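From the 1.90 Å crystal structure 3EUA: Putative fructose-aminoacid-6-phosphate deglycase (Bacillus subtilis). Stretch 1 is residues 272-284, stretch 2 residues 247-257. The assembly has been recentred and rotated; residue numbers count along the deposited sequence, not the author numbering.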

ATOM      1  N   LYS A 272       5.613   1.472  25.462  1.00 23.00           N
ATOM      2  CA  LYS A 272       4.272   0.883  25.399  1.00 23.16           C
ATOM      3  C   LYS A 272       4.155   0.008  24.164  1.00 22.12           C
ATOM      4  O   LYS A 272       3.442   0.335  23.207  1.00 21.94           O
ATOM      5  CB  LYS A 272       3.189   1.966  25.386  1.00 23.29           C
ATOM      6  CG  LYS A 272       3.073   2.879  26.668  1.00 25.20           C
ATOM      7  CD  LYS A 272       2.149   4.075  26.329  1.00 25.07           C
ATOM      8  CE  LYS A 272       1.880   5.082  27.431  1.00 26.69           C
ATOM      9  NZ  LYS A 272       1.007   6.221  26.926  1.00 25.04           N
ATOM     10  N   LEU A 273       4.861  -1.118  24.185  1.00 21.67           N
ATOM     11  CA  LEU A 273       4.909  -2.049  23.043  1.00 21.29           C
ATOM     12  C   LEU A 273       4.093  -3.299  23.301  1.00 21.26           C
ATOM     13  O   LEU A 273       4.139  -3.855  24.392  1.00 21.24           O
ATOM     14  CB  LEU A 273       6.348  -2.502  22.782  1.00 21.55           C
ATOM     15  CG  LEU A 273       7.398  -1.425  22.547  1.00 22.40           C
ATOM     16  CD1 LEU A 273       8.697  -2.075  22.164  1.00 22.73           C
ATOM     17  CD2 LEU A 273       6.959  -0.458  21.446  1.00 23.02           C
ATOM     18  N   THR A 274       3.304  -3.709  22.309  1.00 20.83           N
ATOM     19  CA  THR A 274       2.501  -4.924  22.419  1.00 20.38           C
ATOM     20  C   THR A 274       3.024  -5.753  21.295  1.00 20.55           C
ATOM     21  O   THR A 274       2.736  -5.466  20.123  1.00 20.39           O
ATOM     22  CB  THR A 274       1.004  -4.646  22.272  1.00 20.13           C
ATOM     23  OG1 THR A 274       0.569  -3.851  23.386  1.00 19.19           O
ATOM     24  CG2 THR A 274       0.245  -5.918  22.304  1.00 20.98           C
ATOM     25  N   VAL A 275       3.787  -6.786  21.628  1.00 20.12           N
ATOM     26  CA  VAL A 275       4.455  -7.592  20.621  1.00 20.25           C
ATOM     27  C   VAL A 275       3.827  -8.975  20.431  1.00 20.52           C
ATOM     28  O   VAL A 275       3.643  -9.713  21.387  1.00 20.32           O
ATOM     29  CB  VAL A 275       5.959  -7.809  20.998  1.00 20.29           C
ATOM     30  CG1 VAL A 275       6.698  -8.574  19.919  1.00 19.28           C
ATOM     31  CG2 VAL A 275       6.647  -6.460  21.294  1.00 19.36           C
ATOM     32  N   LEU A 276       3.479  -9.303  19.196  1.00 20.26           N
ATOM     33  CA  LEU A 276       2.928 -10.633  18.882  1.00 20.69           C
ATOM     34  C   LEU A 276       3.920 -11.273  17.961  1.00 20.58           C
ATOM     35  O   LEU A 276       4.109 -10.815  16.821  1.00 20.06           O
ATOM     36  CB  LEU A 276       1.563 -10.566  18.175  1.00 20.85           C
ATOM     37  CG  LEU A 276       0.359 -10.242  19.042  1.00 22.05           C
ATOM     38  CD1 LEU A 276       0.390  -8.781  19.468  1.00 22.93           C
ATOM     39  CD2 LEU A 276      -0.885 -10.589  18.225  1.00 23.50           C
ATOM     40  N   ASP A 277       4.590 -12.306  18.455  1.00 20.79           N
ATOM     41  CA  ASP A 277       5.617 -12.988  17.669  1.00 21.00           C
ATOM     42  C   ASP A 277       5.150 -14.397  17.346  1.00 20.62           C
ATOM     43  O   ASP A 277       4.996 -15.232  18.249  1.00 20.69           O
ATOM     44  CB  ASP A 277       6.951 -13.012  18.447  1.00 21.22           C
ATOM     45  CG  ASP A 277       8.124 -13.634  17.651  1.00 22.22           C
ATOM     46  OD1 ASP A 277       7.935 -14.234  16.564  1.00 22.69           O
ATOM     47  OD2 ASP A 277       9.270 -13.529  18.138  1.00 25.43           O
ATOM     48  N   ALA A 278       4.929 -14.657  16.057  1.00 20.20           N
ATOM     49  CA  ALA A 278       4.473 -15.949  15.570  1.00 20.47           C
ATOM     50  C   ALA A 278       5.435 -17.092  15.933  1.00 20.94           C
ATOM     51  O   ALA A 278       5.047 -18.250  16.019  1.00 20.89           O
ATOM     52  CB  ALA A 278       4.286 -15.897  14.064  1.00 21.01           C
ATOM     53  N   ALA A 279       6.699 -16.757  16.114  1.00 21.42           N
ATOM     54  CA  ALA A 279       7.681 -17.763  16.506  1.00 21.83           C
ATOM     55  C   ALA A 279       7.377 -18.345  17.886  1.00 22.35           C
ATOM     56  O   ALA A 279       7.837 -19.455  18.189  1.00 22.33           O
ATOM     57  CB  ALA A 279       9.076 -17.187  16.429  1.00 21.20           C
ATOM     58  N   SER A 280       6.592 -17.634  18.707  1.00 23.48           N
ATOM     59  CA  SER A 280       6.208 -18.112  20.043  1.00 24.04           C
ATOM     60  C   SER A 280       5.037 -19.097  19.991  1.00 24.31           C
ATOM     61  O   SER A 280       4.707 -19.672  21.013  1.00 24.11           O
ATOM     62  CB  SER A 280       5.901 -16.935  20.969  1.00 24.14           C
ATOM     63  OG  SER A 280       4.736 -16.243  20.568  1.00 24.94           O
ATOM     64  N   TYR A 281       4.413 -19.281  18.821  1.00 24.37           N
ATOM     65  CA  TYR A 281       3.311 -20.209  18.655  1.00 24.71           C
ATOM     66  C   TYR A 281       3.831 -21.546  18.155  1.00 25.34           C
ATOM     67  O   TYR A 281       5.001 -21.665  17.776  1.00 25.16           O
ATOM     68  CB  TYR A 281       2.224 -19.618  17.723  1.00 24.72           C
ATOM     69  CG  TYR A 281       1.803 -18.213  18.103  1.00 24.59           C
ATOM     70  CD1 TYR A 281       1.637 -17.839  19.440  1.00 25.02           C
ATOM     71  CD2 TYR A 281       1.519 -17.272  17.132  1.00 25.90           C
ATOM     72  CE1 TYR A 281       1.256 -16.547  19.793  1.00 25.66           C
ATOM     73  CE2 TYR A 281       1.114 -15.956  17.478  1.00 25.98           C
ATOM     74  CZ  TYR A 281       0.992 -15.610  18.803  1.00 24.84           C
ATOM     75  OH  TYR A 281       0.608 -14.341  19.140  1.00 24.63           O
ATOM     76  N   ASP A 282       2.963 -22.556  18.146  1.00 26.30           N
ATOM     77  CA  ASP A 282       3.344 -23.917  17.748  1.00 26.60           C
ATOM     78  C   ASP A 282       3.020 -24.247  16.295  1.00 26.39           C
ATOM     79  O   ASP A 282       1.889 -24.590  15.983  1.00 26.91           O
ATOM     80  CB  ASP A 282       2.629 -24.888  18.690  1.00 26.19           C
ATOM     81  CG  ASP A 282       2.970 -26.338  18.425  1.00 28.32           C
ATOM     82  OD1 ASP A 282       3.749 -26.613  17.485  1.00 28.07           O
ATOM     83  OD2 ASP A 282       2.441 -27.209  19.164  1.00 30.19           O
ATOM     84  N   PHE A 283       4.023 -24.163  15.428  1.00 26.19           N
ATOM     85  CA  PHE A 283       3.891 -24.491  14.014  1.00 26.16           C
ATOM     86  C   PHE A 283       4.577 -25.805  13.691  1.00 26.51           C
ATOM     87  O   PHE A 283       4.901 -26.064  12.547  1.00 27.32           O
ATOM     88  CB  PHE A 283       4.491 -23.363  13.157  1.00 26.11           C
ATOM     89  CG  PHE A 283       3.637 -22.098  13.115  1.00 24.74           C
ATOM     90  CD1 PHE A 283       3.720 -21.146  14.124  1.00 25.36           C
ATOM     91  CD2 PHE A 283       2.795 -21.858  12.052  1.00 25.37           C
ATOM     92  CE1 PHE A 283       2.936 -20.002  14.078  1.00 25.38           C
ATOM     93  CE2 PHE A 283       2.019 -20.728  12.002  1.00 23.31           C
ATOM     94  CZ  PHE A 283       2.082 -19.803  13.011  1.00 24.66           C
ATOM     95  N   THR A 284       4.769 -26.659  14.694  1.00 26.96           N
ATOM     96  CA  THR A 284       5.460 -27.930  14.511  1.00 27.34           C
ATOM     97  C   THR A 284       4.749 -28.915  13.565  1.00 27.82           C
ATOM     98  O   THR A 284       5.421 -29.777  12.978  1.00 28.74           O
ATOM     99  CB  THR A 284       5.746 -28.610  15.924  1.00 27.30           C
ATOM    100  OG1 THR A 284       4.525 -28.966  16.577  1.00 27.46           O
ATOM    101  CG2 THR A 284       6.526 -27.666  16.858  1.00 27.33           C
TER
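Stretch 2 (247-257) IILLGLDETRP

Stretch 2 begins as a strand, residues 247-250, that lies beside strand 273-277 of stretch 1. The two run parallel. Their axes approach to 4.7 Å, with a signed crossing angle of -18°. The register is Ile 247 against Thr 274, Ile 248 against Val 275, Leu 249 against Leu 276, and Leu 250 against Asp 277. The paired CA atoms are 4.6 to 5.0 Å apart.

Four backbone hydrogen bonds hold the strands together. Ile 248 N donates to Thr 274 O at 2.9 Å, and Leu 276 N donates to Ile 248 O at 2.9 Å. Leu 250 N then donates to Leu 276 O at 2.9 Å, and Ala 278 N donates to Leu 250 O at 2.8 Å. In stretch 2 the even-numbered residues make all of these bonds, as expected for a parallel ladder.

Three residues of stretch 2 cover the most surface: Leu 252, Leu 250 and Ile 248. Ile 248 and Leu 250 lie on the same face of the sheet as Val 275 and Asp 277. Ile 248 CD1 is 4.4 Å from Leu 273 CD2, a loose apolar contact. Leu 250 packs more tightly, its CD1 3.4 Å from Val 275 CG1. Ile 247 and Leu 249 occupy the other face with Thr 274 and Leu 276. There Leu 249 CD2 comes to 3.7 Å from Leu 276 CB.

The strand ends at Leu 250, and Gly 251 begins the loop. Leu 252, with chi1 m and chi2 t, has its CA-to-CB bond sideways, but the end of the side chain comes nearer to stretch 1. It touches three residues that follow the first strand. Its CG is 3.9 Å from Ala 278 CB, and its CD2 is 4.1 Å from Ala 279 CB. Its CD1 sits over one face of the Phe 283 ring, 3.6 Å from the centroid and 11° off the normal, a CH-pi contact.

A type I turn from Asp 253 to Arg 256 follows. Asp 253 OD1 accepts from Thr 255 N at 2.8 Å, a capping bond. Asp 253, Glu 254 and Thr 255 make no contact with stretch 1, but the CA-to-CB bond of Arg 256 points toward it, and the side chain is extended, with chi1, chi2 and chi3 all t. It forms a salt bridge with Asp 277: Arg 256 NH1 donates to Asp 277 OD1 at 2.8 Å, and Arg 256 NH2 to Asp 277 OD2 at 3.1 Å. Arg 256 NH1 also donates to Gly 251 O at 2.8 Å, which ties the guanidinium to the loop just past the strand.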

ATOM      1  N   ILE A 247       1.787  -1.729  18.356  1.00 18.69           N
ATOM      2  CA  ILE A 247       1.513  -3.146  18.290  1.00 18.60           C
ATOM      3  C   ILE A 247       2.437  -3.607  17.174  1.00 18.61           C
ATOM      4  O   ILE A 247       2.322  -3.126  16.038  1.00 19.07           O
ATOM      5  CB  ILE A 247       0.081  -3.511  17.879  1.00 18.63           C
ATOM      6  CG1 ILE A 247      -0.941  -3.124  18.949  1.00 17.85           C
ATOM      7  CG2 ILE A 247      -0.020  -5.032  17.567  1.00 20.01           C
ATOM      8  CD1 ILE A 247      -2.363  -3.226  18.411  1.00 20.69           C
ATOM      9  N   ILE A 248       3.326  -4.532  17.488  1.00 18.72           N
ATOM     10  CA  ILE A 248       4.322  -5.022  16.550  1.00 18.99           C
ATOM     11  C   ILE A 248       4.176  -6.503  16.284  1.00 18.84           C
ATOM     12  O   ILE A 248       4.127  -7.318  17.204  1.00 17.98           O
ATOM     13  CB  ILE A 248       5.705  -4.739  17.127  1.00 19.27           C
ATOM     14  CG1 ILE A 248       5.895  -3.221  17.191  1.00 19.04           C
ATOM     15  CG2 ILE A 248       6.800  -5.476  16.311  1.00 20.51           C
ATOM     16  CD1 ILE A 248       7.245  -2.738  17.743  1.00 19.49           C
ATOM     17  N   LEU A 249       4.078  -6.849  15.003  1.00 19.08           N
ATOM     18  CA  LEU A 249       3.896  -8.235  14.613  1.00 19.76           C
ATOM     19  C   LEU A 249       5.141  -8.813  13.979  1.00 19.90           C
ATOM     20  O   LEU A 249       5.750  -8.192  13.130  1.00 21.39           O
ATOM     21  CB  LEU A 249       2.771  -8.377  13.594  1.00 19.54           C
ATOM     22  CG  LEU A 249       1.437  -7.763  13.988  1.00 20.37           C
ATOM     23  CD1 LEU A 249       0.466  -7.909  12.801  1.00 18.78           C
ATOM     24  CD2 LEU A 249       0.893  -8.328  15.302  1.00 20.12           C
ATOM     25  N   LEU A 250       5.524  -9.994  14.413  1.00 20.27           N
ATOM     26  CA  LEU A 250       6.670 -10.668  13.843  1.00 20.47           C
ATOM     27  C   LEU A 250       6.150 -11.977  13.295  1.00 20.40           C
ATOM     28  O   LEU A 250       5.578 -12.785  14.031  1.00 20.67           O
ATOM     29  CB  LEU A 250       7.798 -10.874  14.847  1.00 21.39           C
ATOM     30  CG  LEU A 250       8.440  -9.595  15.378  1.00 21.83           C
ATOM     31  CD1 LEU A 250       7.730  -9.170  16.694  1.00 22.33           C
ATOM     32  CD2 LEU A 250       9.903  -9.856  15.569  1.00 23.08           C
ATOM     33  N   GLY A 251       6.326 -12.172  11.992  1.00 20.34           N
ATOM     34  CA  GLY A 251       5.847 -13.367  11.317  1.00 20.10           C
ATOM     35  C   GLY A 251       6.947 -14.371  11.102  1.00 19.89           C
ATOM     36  O   GLY A 251       7.998 -14.305  11.740  1.00 19.54           O
ATOM     37  N   LEU A 252       6.694 -15.286  10.188  1.00 19.25           N
ATOM     38  CA  LEU A 252       7.639 -16.365   9.882  1.00 19.70           C
ATOM     39  C   LEU A 252       8.038 -16.374   8.394  1.00 19.40           C
ATOM     40  O   LEU A 252       8.589 -17.370   7.864  1.00 18.98           O
ATOM     41  CB  LEU A 252       7.009 -17.720  10.251  1.00 19.31           C
ATOM     42  CG  LEU A 252       6.634 -17.959  11.722  1.00 20.26           C
ATOM     43  CD1 LEU A 252       5.856 -19.243  11.893  1.00 18.47           C
ATOM     44  CD2 LEU A 252       7.882 -17.950  12.625  1.00 17.80           C
ATOM     45  N   ASP A 253       7.754 -15.283   7.706  1.00 19.43           N
ATOM     46  CA  ASP A 253       8.105 -15.206   6.290  1.00 19.52           C
ATOM     47  C   ASP A 253       9.530 -14.648   6.138  1.00 19.67           C
ATOM     48  O   ASP A 253      10.243 -14.362   7.124  1.00 18.58           O
ATOM     49  CB  ASP A 253       7.019 -14.490   5.408  1.00 20.08           C
ATOM     50  CG  ASP A 253       6.890 -12.962   5.627  1.00 22.76           C
ATOM     51  OD1 ASP A 253       7.858 -12.280   6.054  1.00 27.48           O
ATOM     52  OD2 ASP A 253       5.782 -12.425   5.338  1.00 27.81           O
ATOM     53  N   GLU A 254       9.935 -14.515   4.887  1.00 19.75           N
ATOM     54  CA  GLU A 254      11.249 -14.046   4.548  1.00 19.66           C
ATOM     55  C   GLU A 254      11.561 -12.638   5.032  1.00 18.95           C
ATOM     56  O   GLU A 254      12.719 -12.297   5.119  1.00 19.14           O
ATOM     57  CB  GLU A 254      11.451 -14.083   3.017  1.00 19.93           C
ATOM     58  CG  GLU A 254      11.470 -15.448   2.315  1.00 21.42           C
ATOM     59  CD  GLU A 254      10.123 -16.150   2.200  1.00 23.01           C
ATOM     60  OE1 GLU A 254       9.102 -15.591   2.653  1.00 23.67           O
ATOM     61  OE2 GLU A 254      10.098 -17.274   1.643  1.00 22.03           O
ATOM     62  N   THR A 255      10.535 -11.833   5.332  1.00 19.22           N
ATOM     63  CA  THR A 255      10.700 -10.456   5.752  1.00 18.90           C
ATOM     64  C   THR A 255      10.786 -10.276   7.256  1.00 19.09           C
ATOM     65  O   THR A 255      10.938  -9.151   7.717  1.00 18.61           O
ATOM     66  CB  THR A 255       9.563  -9.553   5.180  1.00 19.55           C
ATOM     67  OG1 THR A 255       8.347  -9.707   5.931  1.00 22.58           O
ATOM     68  CG2 THR A 255       9.306  -9.862   3.712  1.00 19.33           C
ATOM     69  N   ARG A 256      10.743 -11.359   8.022  1.00 18.82           N
ATOM     70  CA  ARG A 256      10.865 -11.262   9.466  1.00 19.29           C
ATOM     71  C   ARG A 256      12.073 -10.388   9.926  1.00 19.76           C
ATOM     72  O   ARG A 256      11.949  -9.659  10.920  1.00 20.49           O
ATOM     73  CB  ARG A 256      10.961 -12.643  10.076  1.00 19.20           C
ATOM     74  CG  ARG A 256      11.085 -12.634  11.583  1.00 18.80           C
ATOM     75  CD  ARG A 256      11.348 -14.007  12.057  1.00 20.08           C
ATOM     76  NE  ARG A 256      11.615 -14.003  13.481  1.00 19.56           N
ATOM     77  CZ  ARG A 256      10.690 -14.010  14.426  1.00 21.13           C
ATOM     78  NH1 ARG A 256       9.379 -14.058  14.145  1.00 20.82           N
ATOM     79  NH2 ARG A 256      11.095 -14.016  15.685  1.00 21.48           N
ATOM     80  N   PRO A 257      13.249 -10.466   9.238  1.00 20.19           N
ATOM     81  CA  PRO A 257      14.326  -9.556   9.667  1.00 19.75           C
ATOM     82  C   PRO A 257      13.927  -8.073   9.731  1.00 20.04           C
ATOM     83  O   PRO A 257      14.467  -7.337  10.567  1.00 20.04           O
ATOM     84  CB  PRO A 257      15.392  -9.763   8.596  1.00 20.66           C
ATOM     85  CG  PRO A 257      15.155 -11.183   8.111  1.00 20.88           C
ATOM     86  CD  PRO A 257      13.691 -11.333   8.118  1.00 19.95           C
TER